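Local coordinates for probable 2-phosphosulfolactate phosphatase (Clostridium acetobutylicum, PDB 1VR0), which probably catalyses the magnesium-dependent hydrolysis of (2R)-O-phospho-3-sulfolactate to (2R)-3-sulfolactate and phosphate, at residues V35-L40 with I169-I174. Numbering follows the deposited sequence.
Sequences VVIDML and ICSGYI. With MG (magnesium ion), chain D; 3SL ((2R)-3-sulfolactic acid), chain E.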
# COMPACT_ATOMS: atom_id res chain seq x y z
N VAL A 35 8.53 -10.80 7.89
CA VAL A 35 9.73 -10.03 8.02
C VAL A 35 9.33 -8.61 8.40
O VAL A 35 8.67 -7.93 7.64
CB VAL A 35 10.49 -10.00 6.70
CG1 VAL A 35 11.73 -9.12 6.81
CG2 VAL A 35 10.86 -11.44 6.27
N VAL A 36 9.69 -8.17 9.60
CA VAL A 36 9.29 -6.85 10.05
C VAL A 36 10.39 -5.83 9.72
O VAL A 36 11.59 -6.05 9.99
CB VAL A 36 8.97 -6.85 11.53
CG1 VAL A 36 8.60 -5.46 11.96
CG2 VAL A 36 7.83 -7.82 11.84
N ILE A 37 9.98 -4.71 9.13
CA ILE A 37 10.91 -3.65 8.75
C ILE A 37 10.52 -2.28 9.33
O ILE A 37 9.42 -1.80 9.13
CB ILE A 37 11.04 -3.60 7.22
CG1 ILE A 37 11.72 -4.89 6.75
CG2 ILE A 37 11.91 -2.45 6.78
CD1 ILE A 37 11.56 -5.14 5.29
N ASP A 38 11.44 -1.70 10.09
CA ASP A 38 11.34 -0.29 10.51
C ASP A 38 12.78 0.28 10.43
O ASP A 38 13.45 0.45 11.44
CB ASP A 38 10.77 -0.19 11.94
CG ASP A 38 10.46 1.24 12.35
OD1 ASP A 38 9.89 1.98 11.54
OD2 ASP A 38 10.74 1.66 13.50
N MSE A 39 13.26 0.55 9.23
CA MSE A 39 14.71 0.76 9.05
C MSE A 39 15.22 2.05 9.68
O MSE A 39 16.42 2.16 10.02
CB MSE A 39 15.12 0.68 7.58
CG MSE A 39 14.43 1.68 6.72
SE MSE A 39 15.43 2.14 5.07
CE MSE A 39 17.14 2.64 5.88
N LEU A 40 14.33 3.02 9.83
CA LEU A 40 14.71 4.29 10.45
C LEU A 40 13.81 4.48 11.63
O LEU A 40 12.85 5.27 11.53
CB LEU A 40 14.55 5.46 9.47
CG LEU A 40 15.64 5.47 8.40
CD1 LEU A 40 15.37 6.52 7.29
CD2 LEU A 40 17.00 5.68 8.99
N ILE A 169 11.25 0.65 0.27
CA ILE A 169 12.41 0.38 -0.58
C ILE A 169 13.26 -0.71 0.05
O ILE A 169 13.87 -1.53 -0.64
CB ILE A 169 13.23 1.65 -0.89
CG1 ILE A 169 14.28 1.34 -1.98
CG2 ILE A 169 13.88 2.24 0.34
CD1 ILE A 169 14.86 2.61 -2.68
N CYS A 170 13.32 -0.71 1.38
CA CYS A 170 14.06 -1.71 2.11
C CYS A 170 13.42 -3.07 1.87
O CYS A 170 14.14 -4.03 1.67
CB CYS A 170 14.07 -1.39 3.59
SG CYS A 170 15.09 -2.55 4.53
N SER A 171 12.09 -3.14 1.85
CA SER A 171 11.39 -4.37 1.45
C SER A 171 11.82 -4.84 0.08
O SER A 171 12.09 -6.00 -0.14
CB SER A 171 9.90 -4.18 1.38
OG SER A 171 9.37 -3.71 2.61
N GLY A 172 11.88 -3.90 -0.85
CA GLY A 172 12.31 -4.17 -2.21
C GLY A 172 13.71 -4.72 -2.30
O GLY A 172 13.95 -5.63 -3.08
N TYR A 173 14.62 -4.16 -1.52
CA TYR A 173 15.98 -4.65 -1.49
C TYR A 173 16.03 -6.09 -1.07
O TYR A 173 16.76 -6.91 -1.67
CB TYR A 173 16.80 -3.79 -0.53
CG TYR A 173 18.13 -4.35 -0.15
CD1 TYR A 173 19.05 -4.72 -1.12
CD2 TYR A 173 18.51 -4.44 1.19
CE1 TYR A 173 20.31 -5.19 -0.76
CE2 TYR A 173 19.74 -4.90 1.55
CZ TYR A 173 20.64 -5.28 0.59
OH TYR A 173 21.88 -5.75 0.99
N ILE A 174 15.26 -6.41 -0.03
CA ILE A 174 15.26 -7.74 0.54
C ILE A 174 14.64 -8.74 -0.45
O ILE A 174 15.16 -9.83 -0.64
CB ILE A 174 14.58 -7.72 1.90
CG1 ILE A 174 15.47 -6.93 2.88
CG2 ILE A 174 14.33 -9.13 2.42
CD1 ILE A 174 14.98 -6.81 4.28
MG MG D . 9.20 3.01 9.78
O11 3SL E . 8.90 9.46 14.50
C1 3SL E . 10.13 9.30 14.56
O12 3SL E . 10.99 10.16 14.23
C2 3SL E . 10.59 7.98 15.06
O2 3SL E . 9.73 7.00 14.50
C3 3SL E . 12.04 7.82 14.67
S 3SL E . 12.60 6.28 14.95
O3S 3SL E . 13.37 6.26 16.21
O1S 3SL E . 11.56 5.21 14.78
O2S 3SL E . 13.65 6.01 13.97
O HOH W 1 11.63 3.12 9.03
O HOH W 2 9.42 5.36 9.03
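Ile37 lies over helix 165-181 and spreads its two branches along one face of it, joining a central strand of the mixed, largely parallel sheet to a helix packed on that sheet in an alpha/beta fold. The axes of residues 35-37 and 169-174 approach to 9.7 Å, with their N-to-C directions at 142°. The CG2 methyl of Ile37, anti to the backbone N, reaches Cys170, 3.9 Å from SG. The other branch, CG1 anti to the carbonyl carbon, carries CD1 over Ser171, and Ile37 CD1 meets Ile174 CD1 tip to tip at 3.9 Å. Ser171 OG lies 3.7 Å from Ile37 CD1, but its hydroxyl is hydrogen-bonded with Asp167 O, one turn earlier in the helix, and with Asn156 OD1, two acceptors that must share its single proton.

Beyond the strand, Met39, a selenomethionine, has CG between the backbone N and the carbonyl carbon (chi1 59°), and an extended chi2 of 155° sets its SE beside Cys170 CB at 4.1 Å. Between these two helix-facing residues Asp38 turns the other way, placing its carboxylate in the active site. The same helix supplies Asp167, which binds magnesium through OD2 and accepts the Met39 N-H at OD1, so the apolar packing and the metal site share one scaffold. Gly158 O also binds the ion, and Asp38 OD1 coordinates it at 2.1 Å.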